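Local coordinates for Lmo2349 protein (Listeria monocytogenes, PDB 4GVO), which is a putative extracellular solute-binding protein of an ABC transporter, probably capturing L-cystine or related amino acids for uptake, at residues F19-F24 against V175-K180; T32-E37 against V92-F97; L229-K232 against Y238-E241. All coordinates share one frame; numbering follows the deposited sequence. Where two conformers were deposited one is given.

Contact 1: residues F19-F24 against V175-K180. With HIS (histidine), chain E.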
loop_
_atom_site.group_PDB
_atom_site.type_symbol
_atom_site.label_atom_id
_atom_site.label_comp_id
_atom_site.label_asym_id
_atom_site.label_seq_id
_atom_site.Cartn_x
_atom_site.Cartn_y
_atom_site.Cartn_z
ATOM N N PHE A 19 -3.043 -4.601 6.974
ATOM C CA PHE A 19 -2.014 -3.550 6.892
ATOM C C PHE A 19 -2.086 -2.717 8.160
ATOM O O PHE A 19 -2.913 -1.788 8.293
ATOM C CB PHE A 19 -2.164 -2.716 5.638
ATOM C CG PHE A 19 -0.929 -1.925 5.230
ATOM C CD1 PHE A 19 0.036 -1.536 6.131
ATOM C CD2 PHE A 19 -0.786 -1.493 3.891
ATOM C CE1 PHE A 19 1.134 -0.802 5.717
ATOM C CE2 PHE A 19 0.301 -0.719 3.498
ATOM C CZ PHE A 19 1.274 -0.401 4.418
ATOM N N PRO A 20 -1.227 -3.036 9.142
ATOM C CA PRO A 20 -1.298 -2.306 10.406
ATOM C C PRO A 20 -1.219 -0.800 10.224
ATOM O O PRO A 20 -0.428 -0.308 9.414
ATOM C CB PRO A 20 -0.073 -2.870 11.193
ATOM C CG PRO A 20 0.051 -4.288 10.691
ATOM C CD PRO A 20 -0.204 -4.118 9.199
ATOM N N ASN A 21 -2.069 -0.086 10.954
ATOM C CA ASN A 21 -2.186 1.344 10.882
ATOM C C ASN A 21 -2.742 1.928 9.595
ATOM O O ASN A 21 -2.847 3.160 9.477
ATOM C CB ASN A 21 -0.934 2.078 11.348
ATOM C CG ASN A 21 -0.932 2.315 12.864
ATOM O OD1 ASN A 21 -1.519 1.561 13.613
ATOM N ND2 ASN A 21 -0.197 3.306 13.297
ATOM N N VAL A 22 -3.126 1.068 8.668
ATOM C CA VAL A 22 -3.631 1.493 7.344
ATOM C C VAL A 22 -5.046 0.972 7.108
ATOM O O VAL A 22 -5.964 1.726 6.802
ATOM C CB VAL A 22 -2.664 1.071 6.242
ATOM C CG1 VAL A 22 -3.320 1.149 4.867
ATOM C CG2 VAL A 22 -1.369 1.886 6.339
ATOM N N CYS A 23 -5.213 -0.335 7.277
ATOM C CA CYS A 23 -6.527 -0.987 7.180
ATOM C C CYS A 23 -6.439 -2.273 7.989
ATOM O O CYS A 23 -5.779 -3.217 7.626
ATOM C CB CYS A 23 -7.023 -1.188 5.729
ATOM S SG CYS A 23 -5.895 -2.026 4.604
ATOM N N PHE A 24 -7.093 -2.255 9.141
ATOM C CA PHE A 24 -6.970 -3.311 10.104
ATOM C C PHE A 24 -8.127 -3.241 11.089
ATOM O O PHE A 24 -8.825 -2.260 11.146
ATOM C CB PHE A 24 -5.640 -3.248 10.825
ATOM C CG PHE A 24 -5.561 -2.170 11.874
ATOM C CD1 PHE A 24 -5.354 -0.839 11.510
ATOM C CD2 PHE A 24 -5.713 -2.456 13.221
ATOM C CE1 PHE A 24 -5.272 0.177 12.438
ATOM C CE2 PHE A 24 -5.629 -1.445 14.162
ATOM C CZ PHE A 24 -5.436 -0.120 13.765
ATOM N N VAL A 175 8.078 -0.223 7.284
ATOM C CA VAL A 175 9.200 -0.870 7.932
ATOM C C VAL A 175 9.365 -0.306 9.356
ATOM O O VAL A 175 9.497 -1.063 10.318
ATOM C CB VAL A 175 10.479 -0.683 7.114
ATOM C CG1 VAL A 175 11.717 -1.130 7.933
ATOM C CG2 VAL A 175 10.399 -1.429 5.775
ATOM N N ASP A 176 9.307 0.995 9.477
ATOM C CA ASP A 176 9.524 1.605 10.753
ATOM C C ASP A 176 8.447 1.209 11.771
ATOM O O ASP A 176 8.742 0.909 12.946
ATOM C CB ASP A 176 9.626 3.130 10.647
ATOM C CG ASP A 176 10.963 3.619 9.991
ATOM O OD1 ASP A 176 11.819 2.771 9.644
ATOM O OD2 ASP A 176 11.134 4.884 9.858
ATOM N N PHE A 177 7.186 1.188 11.331
ATOM C CA PHE A 177 6.099 0.828 12.233
ATOM C C PHE A 177 6.210 -0.637 12.671
ATOM O O PHE A 177 6.123 -0.968 13.883
ATOM C CB PHE A 177 4.715 1.138 11.655
ATOM C CG PHE A 177 3.600 0.894 12.641
ATOM C CD1 PHE A 177 3.443 1.740 13.717
ATOM C CD2 PHE A 177 2.766 -0.192 12.531
ATOM C CE1 PHE A 177 2.493 1.521 14.668
ATOM C CE2 PHE A 177 1.758 -0.394 13.449
ATOM C CZ PHE A 177 1.643 0.462 14.535
ATOM N N GLN A 178 6.507 -1.520 11.722
ATOM C CA GLN A 178 6.644 -2.931 12.053
ATOM C C GLN A 178 7.803 -3.176 13.067
ATOM O O GLN A 178 7.650 -4.002 13.973
ATOM C CB GLN A 178 6.840 -3.736 10.776
ATOM C CG GLN A 178 6.850 -5.223 11.017
ATOM C CD GLN A 178 7.048 -5.995 9.733
ATOM O OE1 GLN A 178 6.101 -6.179 8.924
ATOM N NE2 GLN A 178 8.279 -6.470 9.538
ATOM N N ASN A 179 8.907 -2.455 12.885
ATOM C CA ASN A 179 10.059 -2.629 13.738
ATOM C C ASN A 179 9.791 -2.287 15.203
ATOM O O ASN A 179 10.434 -2.846 16.088
ATOM C CB ASN A 179 11.228 -1.770 13.246
ATOM C CG ASN A 179 11.981 -2.393 12.096
ATOM O OD1 ASN A 179 11.793 -3.570 11.771
ATOM N ND2 ASN A 179 12.781 -1.573 11.424
ATOM N N LYS A 180 8.829 -1.399 15.443
ATOM C CA LYS A 180 8.596 -0.904 16.822
ATOM C C LYS A 180 8.268 -2.008 17.810
ATOM O O LYS A 180 8.644 -1.928 18.968
ATOM C CB LYS A 180 7.488 0.166 16.850
ATOM C CG LYS A 180 7.943 1.466 16.213
ATOM C CD LYS A 180 6.955 2.564 16.460
ATOM C CE LYS A 180 7.457 3.893 15.917
ATOM N NZ LYS A 180 8.820 4.246 16.417
HETATM N N HIS E . 1.240 -0.033 -2.162
HETATM C CA HIS E . 0.843 -1.391 -2.646
HETATM C C HIS E . 0.439 -1.405 -4.082
HETATM O O HIS E . 0.248 -0.322 -4.656
HETATM C CB HIS E . -0.287 -1.941 -1.795
HETATM C CG HIS E . 0.208 -2.642 -0.566
HETATM N ND1 HIS E . 0.891 -1.988 0.384
HETATM C CD2 HIS E . 0.175 -4.001 -0.172
HETATM C CE1 HIS E . 1.262 -2.876 1.342
HETATM N NE2 HIS E . 0.796 -4.085 1.000
HETATM O OXT HIS E . 0.316 -2.499 -4.679
#
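Pro20 and Asn21, in the tight turn between strands 18-19 and 23-25, face Phe177 on helix 172-180, and the backbones stay apart, with Pro20 CA 8.1 Å from Gln178 CA. Phe177 makes the contact across the space. Its CG lies anti to the backbone N (chi1 -174°), which sends the ring out from the helix to the turn. There the Asn21 amide stacks on one ring face, the two planes 28° apart; ND2 sits toward the rim, 3.5 Å from Phe177 CE1, and OD1 is 3.5 Å from Phe177 CZ. Pro20 comes in at the ring edge instead, its CB 3.8 Å from Phe177 CE2. The amide is also held by a hydrogen bond from ND2 to the carbonyl O of Trp233. The turn itself is pinned at Phe19 O, which accepts from both Val22 N and Cys23 N in a classic beta bulge. Val22 CG2 rests over the centre of the Phe19 ring, and that ring reaches into the ligand pocket toward the bound histidine. Between the segments the chemistry is amide-on-ring and apolar packing, a 127 Å² surface interface probably between the two lobes, consistent with parts that meet when the cleft closes around its ligand.

Contact 2: residues T32-E37 against V92-F97; sequences TGYDVE and VAYNNF. With HIS (histidine), chain E.
Tyr34 and Asp35, in the first turn of helix 34-44, each share a hydrogen bond with Tyr94. The hydroxyl of Tyr34 donates to the backbone O of Tyr94, OH to O 2.7 Å, with a C=O...donor angle of 161°, so the approach is almost head-on to the carbonyl, which lies at the edge of the Tyr34 ring and in its plane. In return the Tyr94 hydroxyl donates to Asp35: its OH meets Asp35 OD2 at 2.6 Å, coming from above the carboxylate, 58° out of that plane. Between the two bonds the tyrosine side chains run antiparallel alongside one another, and Tyr34 CE2 meets the edge of the Tyr94 ring, 3.7 Å from CD2.

One step out, Gln76 of the ligand pocket ties the two segments together, its NE2 bonded to Asp35 OD1 and its OE1 to Asn95 ND2. Tyr94 also stacks with the ring of Phe200. Gly33 occupies the N-cap position, just before the helix, and Thr32 OG1 holds Glu37 OE2 at 2.6 Å. Farther along the second segment, Phe97 presents a ring face to the ligand, the amino N of the bound histidine standing 3.6 Å above the centre of that ring. This buried polar network behind a binding cleft, with strand 95-104 leading from it into the ligand site, belongs to the two-lobed fold of family 3 solute-binding proteins.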
loop_
_atom_site.group_PDB
_atom_site.type_symbol
_atom_site.label_atom_id
_atom_site.label_comp_id
_atom_site.label_asym_id
_atom_site.label_seq_id
_atom_site.Cartn_x
_atom_site.Cartn_y
_atom_site.Cartn_z
ATOM N N THR A 32 -10.331 0.121 11.060
ATOM C CA THR A 32 -9.733 1.443 11.214
ATOM C C THR A 32 -8.361 1.478 10.528
ATOM O O THR A 32 -8.052 0.594 9.755
ATOM C CB THR A 32 -9.697 1.835 12.718
ATOM O OG1 THR A 32 -9.364 3.211 12.854
ATOM C CG2 THR A 32 -8.720 0.940 13.546
ATOM N N GLY A 33 -7.563 2.525 10.783
ATOM C CA GLY A 33 -6.311 2.794 10.120
ATOM C C GLY A 33 -6.428 3.969 9.169
ATOM O O GLY A 33 -7.523 4.418 8.856
ATOM N N TYR A 34 -5.278 4.446 8.690
ATOM C CA TYR A 34 -5.208 5.652 7.865
ATOM C C TYR A 34 -6.205 5.654 6.700
ATOM O O TYR A 34 -6.935 6.585 6.518
ATOM C CB TYR A 34 -3.782 5.741 7.307
ATOM C CG TYR A 34 -3.448 7.008 6.557
ATOM C CD1 TYR A 34 -3.591 8.272 7.129
ATOM C CD2 TYR A 34 -2.975 6.948 5.269
ATOM C CE1 TYR A 34 -3.272 9.393 6.417
ATOM C CE2 TYR A 34 -2.613 8.100 4.559
ATOM C CZ TYR A 34 -2.774 9.317 5.130
ATOM O OH TYR A 34 -2.453 10.506 4.474
ATOM N N ASP A 35 -6.214 4.609 5.880
ATOM C CA ASP A 35 -7.032 4.621 4.675
ATOM C C ASP A 35 -8.509 4.584 5.036
ATOM O O ASP A 35 -9.332 5.275 4.403
ATOM C CB ASP A 35 -6.675 3.469 3.760
ATOM C CG ASP A 35 -5.395 3.690 2.970
ATOM O OD1 ASP A 35 -4.380 4.093 3.588
ATOM O OD2 ASP A 35 -5.383 3.367 1.733
ATOM N N VAL A 36 -8.843 3.766 6.022
ATOM C CA VAL A 36 -10.219 3.647 6.482
ATOM C C VAL A 36 -10.722 4.954 7.050
ATOM O O VAL A 36 -11.816 5.427 6.667
ATOM C CB VAL A 36 -10.341 2.502 7.466
ATOM C CG1 VAL A 36 -11.743 2.464 8.121
ATOM C CG2 VAL A 36 -9.975 1.197 6.766
ATOM N N GLU A 37 -9.931 5.567 7.936
ATOM C CA GLU A 37 -10.327 6.825 8.532
ATOM C C GLU A 37 -10.383 7.957 7.509
ATOM O O GLU A 37 -11.262 8.828 7.584
ATOM C CB GLU A 37 -9.448 7.163 9.731
ATOM C CG GLU A 37 -9.589 6.115 10.841
ATOM C CD GLU A 37 -10.976 5.945 11.442
ATOM O OE1 GLU A 37 -11.803 6.885 11.378
ATOM O OE2 GLU A 37 -11.238 4.874 12.039
ATOM N N VAL A 92 -5.880 13.564 -6.641
ATOM C CA VAL A 92 -5.215 14.054 -5.443
ATOM C C VAL A 92 -4.603 12.888 -4.651
ATOM O O VAL A 92 -5.325 12.025 -4.162
ATOM C CB VAL A 92 -6.189 14.868 -4.582
ATOM C CG1 VAL A 92 -5.496 15.370 -3.320
ATOM C CG2 VAL A 92 -6.801 16.034 -5.400
ATOM N N ALA A 93 -3.288 12.867 -4.493
ATOM C CA ALA A 93 -2.611 11.792 -3.766
ATOM C C ALA A 93 -2.823 11.958 -2.273
ATOM O O ALA A 93 -3.026 13.093 -1.754
ATOM C CB ALA A 93 -1.106 11.860 -4.065
ATOM N N TYR A 94 -2.780 10.847 -1.547
ATOM C CA TYR A 94 -2.849 10.908 -0.111
ATOM C C TYR A 94 -1.714 10.206 0.647
ATOM O O TYR A 94 -1.740 10.119 1.880
ATOM C CB TYR A 94 -4.221 10.490 0.391
ATOM C CG TYR A 94 -4.612 9.026 0.238
ATOM C CD1 TYR A 94 -5.269 8.569 -0.904
ATOM C CD2 TYR A 94 -4.333 8.092 1.236
ATOM C CE1 TYR A 94 -5.671 7.257 -1.031
ATOM C CE2 TYR A 94 -4.757 6.788 1.144
ATOM C CZ TYR A 94 -5.448 6.364 0.010
ATOM O OH TYR A 94 -5.889 5.083 -0.150
ATOM N N ASN A 95 -0.688 9.774 -0.068
ATOM C CA ASN A 95 0.554 9.300 0.559
ATOM C C ASN A 95 1.630 9.212 -0.541
ATOM O O ASN A 95 1.291 9.273 -1.733
ATOM C CB ASN A 95 0.406 7.931 1.259
ATOM C CG ASN A 95 1.437 7.718 2.325
ATOM O OD1 ASN A 95 2.198 8.654 2.659
ATOM N ND2 ASN A 95 1.494 6.523 2.860
ATOM N N ASN A 96 2.864 9.034 -0.113
ATOM C CA ASN A 96 3.995 8.615 -0.951
ATOM C C ASN A 96 4.357 7.166 -0.559
ATOM O O ASN A 96 4.327 6.843 0.610
ATOM C CB ASN A 96 5.278 9.414 -0.586
ATOM C CG ASN A 96 5.164 10.860 -0.853
ATOM O OD1 ASN A 96 5.332 11.672 0.054
ATOM N ND2 ASN A 96 4.828 11.201 -2.061
ATOM N N PHE A 97 4.762 6.325 -1.507
ATOM C CA PHE A 97 5.082 4.941 -1.201
ATOM C C PHE A 97 6.409 4.578 -1.924
ATOM O O PHE A 97 6.452 3.669 -2.760
ATOM C CB PHE A 97 3.918 4.039 -1.603
ATOM C CG PHE A 97 3.762 2.795 -0.786
ATOM C CD1 PHE A 97 4.583 1.683 -0.962
ATOM C CD2 PHE A 97 2.763 2.722 0.183
ATOM C CE1 PHE A 97 4.397 0.531 -0.196
ATOM C CE2 PHE A 97 2.612 1.605 0.960
ATOM C CZ PHE A 97 3.419 0.500 0.755
HETATM N N HIS E . 1.240 -0.033 -2.162
HETATM C CA HIS E . 0.843 -1.391 -2.646
HETATM C C HIS E . 0.439 -1.405 -4.082
HETATM O O HIS E . 0.248 -0.322 -4.656
HETATM C CB HIS E . -0.287 -1.941 -1.795
HETATM C CG HIS E . 0.208 -2.642 -0.566
HETATM N ND1 HIS E . 0.891 -1.988 0.384
HETATM C CD2 HIS E . 0.175 -4.001 -0.172
HETATM C CE1 HIS E . 1.262 -2.876 1.342
HETATM N NE2 HIS E . 0.796 -4.085 1.000
HETATM O OXT HIS E . 0.316 -2.499 -4.679
#

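Contact 3: residues L229-K232 against Y238-E241; sequences LSEK and YSKE
The C-terminal tail doubles back along the last helix, 225-234, and Ser239 meets Ser230 and Glu231 where the two run closest, with Ser230 CA 4.8 Å from Ser239 CA. The link is a hydroxyl pair: Ser230 OG and Ser239 OG lie 2.8 Å apart, a probable hydrogen bond whose proton is not settled. Ser230 places its OG between its own backbone N and carbonyl carbon (chi1 62°), within hydrogen-bonding distance of the carbonyl oxygens of Leu226 and Lys227 one turn back, which can share its one proton. Ser239 holds its OG anti to the backbone N (chi1 170°) and against the helix, and that oxygen is also hydrogen-bonded to Lys227 NZ. The hydroxyl thus probably links the helical serine to a lysine of the same helix. Beside it the Glu231 stem packs alongside, its CB 3.6 Å from Ser239 OG. In the tail, Tyr243 OH is hydrogen-bonded to both Tyr238 O and Lys240 N. Outward from here, Ser230 and Leu229 lie on Tyr34 of helix 34-44, Tyr238 rests on Pro172 and Phe173 of helix 172-180, and Lys240 NZ reaches Asn96 OD1 on strand 95-104.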
loop_
_atom_site.group_PDB
_atom_site.type_symbol
_atom_site.label_atom_id
_atom_site.label_comp_id
_atom_site.label_asym_id
_atom_site.label_seq_id
_atom_site.Cartn_x
_atom_site.Cartn_y
_atom_site.Cartn_z
ATOM N N LEU A 229 -4.165 13.365 10.354
ATOM C CA LEU A 229 -4.442 11.938 10.132
ATOM C C LEU A 229 -3.143 11.201 9.852
ATOM O O LEU A 229 -2.913 10.124 10.371
ATOM C CB LEU A 229 -5.389 11.694 8.945
ATOM C CG LEU A 229 -6.897 11.829 9.117
ATOM C CD1 LEU A 229 -7.585 11.796 7.771
ATOM C CD2 LEU A 229 -7.388 10.738 10.062
ATOM N N SER A 230 -2.296 11.782 8.993
ATOM C CA SER A 230 -1.040 11.131 8.679
ATOM C C SER A 230 -0.104 11.086 9.882
ATOM O O SER A 230 0.568 10.111 10.087
ATOM C CB SER A 230 -0.362 11.779 7.474
ATOM O OG SER A 230 -0.033 13.143 7.716
ATOM N N GLU A 231 -0.079 12.121 10.719
ATOM C CA GLU A 231 0.731 12.036 11.931
ATOM C C GLU A 231 0.264 10.898 12.844
ATOM O O GLU A 231 1.077 10.121 13.360
ATOM C CB GLU A 231 0.742 13.362 12.697
ATOM C CG GLU A 231 1.549 13.249 13.988
ATOM C CD GLU A 231 2.534 14.374 14.227
ATOM O OE1 GLU A 231 2.779 15.186 13.313
ATOM O OE2 GLU A 231 3.084 14.429 15.345
ATOM N N LYS A 232 -1.045 10.793 13.010
ATOM C CA LYS A 232 -1.610 9.763 13.893
ATOM C C LYS A 232 -1.215 8.356 13.454
ATOM O O LYS A 232 -0.848 7.503 14.264
ATOM C CB LYS A 232 -3.149 9.896 13.912
ATOM C CG LYS A 232 -3.841 8.883 14.775
ATOM C CD LYS A 232 -5.318 9.161 14.962
ATOM C CE LYS A 232 -6.027 8.048 15.735
ATOM N NZ LYS A 232 -7.495 8.326 15.852
ATOM N N TYR A 238 6.636 10.728 8.699
ATOM C CA TYR A 238 5.969 10.402 7.425
ATOM C C TYR A 238 4.734 11.236 7.144
ATOM O O TYR A 238 3.969 10.942 6.233
ATOM C CB TYR A 238 5.675 8.889 7.414
ATOM C CG TYR A 238 6.983 8.130 7.491
ATOM C CD1 TYR A 238 7.873 8.116 6.421
ATOM C CD2 TYR A 238 7.360 7.487 8.659
ATOM C CE1 TYR A 238 9.120 7.507 6.530
ATOM C CE2 TYR A 238 8.568 6.836 8.762
ATOM C CZ TYR A 238 9.458 6.871 7.693
ATOM O OH TYR A 238 10.667 6.227 7.802
ATOM N N SER A 239 4.524 12.237 7.981
ATOM C CA SER A 239 3.335 13.048 7.952
ATOM C C SER A 239 3.640 14.369 7.222
ATOM O O SER A 239 4.591 15.094 7.565
ATOM C CB SER A 239 2.908 13.330 9.382
ATOM O OG SER A 239 1.898 14.283 9.426
ATOM N N LYS A 240 2.772 14.706 6.275
ATOM C CA LYS A 240 2.869 15.920 5.466
ATOM C C LYS A 240 1.496 16.608 5.351
ATOM O O LYS A 240 0.434 15.997 5.626
ATOM C CB LYS A 240 3.321 15.599 4.044
ATOM C CG LYS A 240 4.605 14.822 3.952
ATOM C CD LYS A 240 4.958 14.699 2.457
ATOM C CE LYS A 240 6.150 13.817 2.158
ATOM N NZ LYS A 240 6.500 13.872 0.687
ATOM N N GLU A 241 1.513 17.905 5.012
ATOM C CA GLU A 241 0.289 18.630 4.762
ATOM C C GLU A 241 -0.436 18.102 3.512
ATOM O O GLU A 241 -1.682 18.073 3.462
ATOM C CB GLU A 241 0.592 20.125 4.682
ATOM C CG GLU A 241 1.321 20.689 5.898
ATOM C CD GLU A 241 1.607 22.196 5.822
ATOM O OE1 GLU A 241 1.607 22.778 4.711
ATOM O OE2 GLU A 241 1.867 22.797 6.894
#

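In the fold
Contact 2 is the buried one, contact 3 only partly so, and contact 1 lies at the surface. Their chemistry follows: tyrosine and carboxylate bonds inside, a serine pair where the tail meets its helix, and amide-on-ring packing where the lobes probably meet. The first segments of contacts 1 and 2, 19-24 and 32-37, are close in sequence and bonded to each other, Asn21 O to Tyr34 N and Phe24 O to Thr32 N, and each contact sends one phenylalanine to the bound ligand. Contact 3 stays outside the pocket yet touches both: Tyr238 OH bonds to Asp176 OD2 of contact 1, while Lys240 reaches contact 2. This is consistent with a tail that touches both lobes.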